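PDB 2POZ: putative dehydratase from Mesorhizobium loti, which probably acts as a lyase, perhaps a dehydratase, of the mandelate racemase and muconate lactonizing enzyme family. Local coordinates for the interface of chains A and B. Sequence-based numbering; all coordinates share one arbitrary frame. Chains: chain A/B, Putative dehydratase.

Contacts 1 and 2 are neighbouring patches of one two-fold symmetric interface between identical chains, their C-alpha centres about 11 Å apart. They share A:Phe80, whose ring is used by chain B in both: B:Tyr41 meets one face in contact 1 and B:Arg258 the opposite face in contact 2. The chain A segment after helix 68-78 supplies residues to both, meeting a loop of the N-terminal family region of chain B in contact 1 and loops of its enolase-like C-terminal region in contact 2. Each contact recurs with the chains exchanged, so the pair is doubled within this dimeric unit of the deposited octamer.

Contact 1: the interface of chains A and B. Residues chain A 51, 58-59, 78-81; chain B 39, 41-43.
With CG anti to its carbonyl carbon (chi1 -55°), A:Trp81 points its indole toward chain B, while B:Tyr41, its CG wedged between backbone N and carbonyl carbon (chi1 52°), turns a face of its ring to the benzo edge of the indole, where CZ2 lies toward the rim. The indole N-H donates to the backbone carbonyl of B:Tyr41, NE1 to O 3.0 Å, with the acceptor almost in the indole plane and the bond nearly straight. Tryptophan suits this place because it joins a donor at its edge to two broad apolar faces: A:Phe80 turns its edge, at CD2, onto one, and B:Ile39 sets its CD1 over the other, 3.9 Å from the centroid of the six-membered ring. B:Tyr41 in turn brings CE1 to a face of A:Phe80, the two rings edge-to-face at 66°. An alanine in place of A:Trp81 would probably leave the B:Tyr41 carbonyl without this donor and open a gap between B:Ile39 and A:Phe80. B:Val43 N donates to A:Ser79 O at 2.8 Å in an almost linear bond. The branched side chain of B:Val43 packs beside this bond, CG2 lying 3.7 Å from A:Ser79 CA and meeting the A:Phe59 ring tip to tip; two short methyls suit this small apolar site. The site joins the ends of helices 45-59 and 68-78 and the following loop of chain A to the loop after strand 33-37 of chain B.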
loop_
_atom_site.group_PDB
_atom_site.type_symbol
_atom_site.label_atom_id
_atom_site.label_comp_id
_atom_site.label_asym_id
_atom_site.label_seq_id
_atom_site.Cartn_x
_atom_site.Cartn_y
_atom_site.Cartn_z
HETATM N N MSE A 51 -17.341 25.742 -27.680
HETATM C CA MSE A 51 -16.416 26.009 -26.582
HETATM C C MSE A 51 -15.399 27.074 -26.959
HETATM O O MSE A 51 -15.122 27.972 -26.176
HETATM C CB MSE A 51 -15.679 24.740 -26.157
HETATM C CG MSE A 51 -14.738 24.958 -24.971
HETATM SE SE MSE A 51 -15.660 25.558 -23.358
HETATM C CE MSE A 51 -15.706 27.455 -23.633
ATOM N N ARG A 58 -15.088 35.334 -23.783
ATOM C CA ARG A 58 -14.856 35.628 -22.378
ATOM C C ARG A 58 -13.418 36.011 -22.024
ATOM O O ARG A 58 -13.193 36.852 -21.151
ATOM C CB ARG A 58 -15.286 34.426 -21.526
ATOM C CG ARG A 58 -14.922 34.532 -20.049
ATOM C CD ARG A 58 -15.811 35.525 -19.303
ATOM N NE ARG A 58 -15.417 35.641 -17.899
ATOM C CZ ARG A 58 -14.353 36.312 -17.461
ATOM N NH1 ARG A 58 -13.557 36.949 -18.316
ATOM N NH2 ARG A 58 -14.072 36.340 -16.161
ATOM N N PHE A 59 -12.445 35.429 -22.715
ATOM C CA PHE A 59 -11.054 35.676 -22.354
ATOM C C PHE A 59 -10.056 36.261 -23.344
ATOM O O PHE A 59 -9.001 36.713 -22.920
ATOM C CB PHE A 59 -10.425 34.362 -21.859
ATOM C CG PHE A 59 -11.171 33.702 -20.744
ATOM C CD1 PHE A 59 -11.154 34.243 -19.462
ATOM C CD2 PHE A 59 -11.863 32.512 -20.966
ATOM C CE1 PHE A 59 -11.815 33.607 -18.414
ATOM C CE2 PHE A 59 -12.527 31.867 -19.927
ATOM C CZ PHE A 59 -12.503 32.416 -18.645
ATOM N N HIS A 78 -10.779 30.321 -14.581
ATOM C CA HIS A 78 -12.085 30.956 -14.602
ATOM C C HIS A 78 -13.186 30.404 -15.486
ATOM O O HIS A 78 -14.271 30.965 -15.531
ATOM C CB HIS A 78 -11.861 32.439 -14.894
ATOM C CG HIS A 78 -10.933 33.085 -13.917
ATOM N ND1 HIS A 78 -11.278 33.290 -12.599
ATOM C CD2 HIS A 78 -9.641 33.476 -14.033
ATOM C CE1 HIS A 78 -10.239 33.772 -11.944
ATOM N NE2 HIS A 78 -9.233 33.894 -12.790
ATOM N N SER A 79 -12.918 29.308 -16.180
ATOM C CA SER A 79 -13.930 28.696 -17.043
ATOM C C SER A 79 -14.851 27.834 -16.191
ATOM O O SER A 79 -15.996 27.553 -16.569
ATOM C CB SER A 79 -13.261 27.806 -18.084
ATOM O OG SER A 79 -12.482 26.805 -17.446
ATOM N N PHE A 80 -14.311 27.424 -15.043
ATOM C CA PHE A 80 -14.950 26.554 -14.052
ATOM C C PHE A 80 -14.902 25.077 -14.464
ATOM O O PHE A 80 -14.497 24.217 -13.674
ATOM C CB PHE A 80 -16.414 26.933 -13.776
ATOM C CG PHE A 80 -16.987 26.243 -12.550
ATOM C CD1 PHE A 80 -16.735 26.745 -11.270
ATOM C CD2 PHE A 80 -17.704 25.050 -12.668
ATOM C CE1 PHE A 80 -17.182 26.061 -10.120
ATOM C CE2 PHE A 80 -18.155 24.356 -11.529
ATOM C CZ PHE A 80 -17.891 24.868 -10.252
ATOM N N TRP A 81 -15.295 24.782 -15.699
ATOM C CA TRP A 81 -15.319 23.392 -16.158
ATOM C C TRP A 81 -13.965 22.784 -16.485
ATOM O O TRP A 81 -13.869 21.584 -16.721
ATOM C CB TRP A 81 -16.269 23.266 -17.352
ATOM C CG TRP A 81 -17.603 23.784 -16.982
ATOM C CD1 TRP A 81 -18.184 24.946 -17.409
ATOM C CD2 TRP A 81 -18.471 23.244 -15.986
ATOM N NE1 TRP A 81 -19.355 25.168 -16.726
ATOM C CE2 TRP A 81 -19.556 24.138 -15.846
ATOM C CE3 TRP A 81 -18.434 22.091 -15.189
ATOM C CZ2 TRP A 81 -20.599 23.915 -14.942
ATOM C CZ3 TRP A 81 -19.469 21.871 -14.287
ATOM C CH2 TRP A 81 -20.537 22.781 -14.173
ATOM N N ILE B 39 -24.807 23.055 -17.454
ATOM C CA ILE B 39 -23.768 24.037 -17.796
ATOM C C ILE B 39 -24.411 25.428 -17.931
ATOM O O ILE B 39 -24.283 26.094 -18.962
ATOM C CB ILE B 39 -23.055 23.666 -19.133
ATOM C CG1 ILE B 39 -22.661 22.184 -19.136
ATOM C CG2 ILE B 39 -21.814 24.547 -19.330
ATOM C CD1 ILE B 39 -21.619 21.780 -18.100
ATOM N N TYR B 41 -23.732 27.950 -15.897
ATOM C CA TYR B 41 -22.776 28.956 -15.454
ATOM C C TYR B 41 -21.387 28.533 -15.914
ATOM O O TYR B 41 -21.219 27.463 -16.506
ATOM C CB TYR B 41 -22.831 29.103 -13.924
ATOM C CG TYR B 41 -22.691 27.794 -13.189
ATOM C CD1 TYR B 41 -21.466 27.401 -12.641
ATOM C CD2 TYR B 41 -23.776 26.929 -13.068
ATOM C CE1 TYR B 41 -21.329 26.170 -11.990
ATOM C CE2 TYR B 41 -23.651 25.699 -12.424
ATOM C CZ TYR B 41 -22.427 25.327 -11.890
ATOM O OH TYR B 41 -22.302 24.105 -11.277
ATOM N N GLY B 42 -20.390 29.367 -15.643
ATOM C CA GLY B 42 -19.049 29.048 -16.088
ATOM C C GLY B 42 -18.987 29.238 -17.591
ATOM O O GLY B 42 -19.925 29.767 -18.189
ATOM N N VAL B 43 -17.900 28.795 -18.214
ATOM C CA VAL B 43 -17.739 28.959 -19.651
ATOM C C VAL B 43 -18.003 27.673 -20.423
ATOM O O VAL B 43 -17.323 26.671 -20.216
ATOM C CB VAL B 43 -16.318 29.461 -19.971
ATOM C CG1 VAL B 43 -16.168 29.705 -21.464
ATOM C CG2 VAL B 43 -16.046 30.761 -19.197
#

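Contact 2: the interface of chains A and B. Residues chain A 76, 80, 82-84; chain B 235-237, 258.
The guanidinium of B:Arg258 lies flat on the ring of A:Phe80, the planes 4° apart, with NH1 3.5 Å from the ring centroid in a cation-pi contact. A bend at chi3 (-83°) helps bring the planar end over the ring. The same NH1 donates to A:Phe80 O at 2.9 Å, in the carbonyl plane and on a lone pair; arginine suits the place by offering a face to the ring and N-H groups at its edge. Water 2, in the guanidinium plane at its edge, links NH1 and NH2 to A:Lys83 NZ and probably eases the approach of like charges. The aliphatic part of A:Lys83 runs obliquely past the guanidinium and packs CB on B:Pro236 CD. A:Asn84 turns its amide 82° to the ring of B:Phe237, its CA over that ring, 3.4 Å from the centroid. Asparagine tolerates the positive phi here, and its amide serves both ways: ND2 donates to B:Arg258 O at 2.6 Å, while OD1 shares water 1 with B:Pro236 O. A:Tyr76 and B:Asp235 meet tip to tip, the long phenol carrying its donor OH to the syn side of carboxylate OD2 at 2.7 Å. Aspartate's two oxygens serve different partners: OD1 accepts from B:Phe237 N, which probably fixes the carboxylate's rotation and positions OD2 for the tyrosine. These contacts fasten the end of helix 68-78 and the segment after it in chain A to C-terminal-region loops of chain B, and probably help hold the subunits together.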
loop_
_atom_site.group_PDB
_atom_site.type_symbol
_atom_site.label_atom_id
_atom_site.label_comp_id
_atom_site.label_asym_id
_atom_site.label_seq_id
_atom_site.Cartn_x
_atom_site.Cartn_y
_atom_site.Cartn_z
ATOM N N TYR A 76 -8.047 28.252 -17.519
ATOM C CA TYR A 76 -8.128 27.128 -16.598
ATOM C C TYR A 76 -8.846 27.555 -15.325
ATOM O O TYR A 76 -9.791 26.911 -14.880
ATOM C CB TYR A 76 -6.736 26.634 -16.216
ATOM C CG TYR A 76 -6.793 25.394 -15.355
ATOM C CD1 TYR A 76 -6.871 24.127 -15.938
ATOM C CD2 TYR A 76 -6.875 25.488 -13.965
ATOM C CE1 TYR A 76 -7.038 22.980 -15.162
ATOM C CE2 TYR A 76 -7.044 24.340 -13.170
ATOM C CZ TYR A 76 -7.128 23.093 -13.779
ATOM O OH TYR A 76 -7.315 21.958 -13.017
ATOM N N PHE A 80 -14.311 27.424 -15.043
ATOM C CA PHE A 80 -14.950 26.554 -14.052
ATOM C C PHE A 80 -14.902 25.077 -14.464
ATOM O O PHE A 80 -14.497 24.217 -13.674
ATOM C CB PHE A 80 -16.414 26.933 -13.776
ATOM C CG PHE A 80 -16.987 26.243 -12.550
ATOM C CD1 PHE A 80 -16.735 26.745 -11.270
ATOM C CD2 PHE A 80 -17.704 25.050 -12.668
ATOM C CE1 PHE A 80 -17.182 26.061 -10.120
ATOM C CE2 PHE A 80 -18.155 24.356 -11.529
ATOM C CZ PHE A 80 -17.891 24.868 -10.252
ATOM N N ALA A 82 -12.922 23.610 -16.485
ATOM C CA ALA A 82 -11.571 23.139 -16.761
ATOM C C ALA A 82 -11.007 22.286 -15.617
ATOM O O ALA A 82 -10.205 21.383 -15.855
ATOM C CB ALA A 82 -10.647 24.323 -17.019
ATOM N N LYS A 83 -11.409 22.577 -14.381
ATOM C CA LYS A 83 -10.913 21.821 -13.228
ATOM C C LYS A 83 -11.504 20.415 -13.305
ATOM O O LYS A 83 -12.710 20.231 -13.178
ATOM C CB LYS A 83 -11.285 22.536 -11.921
ATOM C CG LYS A 83 -10.665 23.940 -11.809
ATOM C CD LYS A 83 -10.910 24.576 -10.425
ATOM C CE LYS A 83 -10.213 25.932 -10.307
ATOM N NZ LYS A 83 -10.409 26.598 -8.984
ATOM N N ASN A 84 -10.622 19.439 -13.524
ATOM C CA ASN A 84 -10.983 18.034 -13.723
ATOM C C ASN A 84 -11.778 17.977 -15.025
ATOM O O ASN A 84 -12.633 17.112 -15.209
ATOM C CB ASN A 84 -11.840 17.472 -12.582
ATOM C CG ASN A 84 -12.060 15.960 -12.721
ATOM O OD1 ASN A 84 -11.129 15.223 -13.045
ATOM N ND2 ASN A 84 -13.283 15.503 -12.475
ATOM N N ASP B 235 -8.289 21.308 -5.969
ATOM C CA ASP B 235 -8.657 21.144 -7.370
ATOM C C ASP B 235 -9.202 19.732 -7.597
ATOM O O ASP B 235 -8.560 18.759 -7.236
ATOM C CB ASP B 235 -7.426 21.363 -8.244
ATOM C CG ASP B 235 -7.763 21.500 -9.709
ATOM O OD1 ASP B 235 -8.533 20.665 -10.242
ATOM O OD2 ASP B 235 -7.239 22.446 -10.332
ATOM N N PRO B 236 -10.398 19.615 -8.201
ATOM C CA PRO B 236 -11.069 18.340 -8.501
ATOM C C PRO B 236 -10.179 17.359 -9.282
ATOM O O PRO B 236 -10.453 16.162 -9.331
ATOM C CB PRO B 236 -12.282 18.773 -9.328
ATOM C CG PRO B 236 -12.589 20.122 -8.800
ATOM C CD PRO B 236 -11.221 20.754 -8.649
ATOM N N PHE B 237 -9.118 17.876 -9.896
ATOM C CA PHE B 237 -8.184 17.048 -10.664
ATOM C C PHE B 237 -7.231 16.283 -9.740
ATOM O O PHE B 237 -6.778 15.186 -10.071
ATOM C CB PHE B 237 -7.347 17.930 -11.596
ATOM C CG PHE B 237 -7.584 17.694 -13.066
ATOM C CD1 PHE B 237 -7.689 18.782 -13.940
ATOM C CD2 PHE B 237 -7.639 16.401 -13.591
ATOM C CE1 PHE B 237 -7.841 18.586 -15.321
ATOM C CE2 PHE B 237 -7.789 16.191 -14.963
ATOM C CZ PHE B 237 -7.890 17.288 -15.834
ATOM N N ARG B 258 -17.875 18.630 -9.797
ATOM C CA ARG B 258 -17.058 18.462 -10.986
ATOM C C ARG B 258 -16.500 17.048 -11.143
ATOM O O ARG B 258 -15.356 16.857 -11.561
ATOM C CB ARG B 258 -15.943 19.516 -10.989
ATOM C CG ARG B 258 -16.477 20.902 -11.379
ATOM C CD ARG B 258 -15.411 21.974 -11.369
ATOM N NE ARG B 258 -15.178 22.501 -10.026
ATOM C CZ ARG B 258 -14.598 23.671 -9.786
ATOM N NH1 ARG B 258 -14.197 24.432 -10.801
ATOM N NH2 ARG B 258 -14.419 24.084 -8.534
HETATM O O HOH W 1 -9.803 13.774 -10.857
HETATM O O HOH W 2 -13.520 26.852 -9.576
#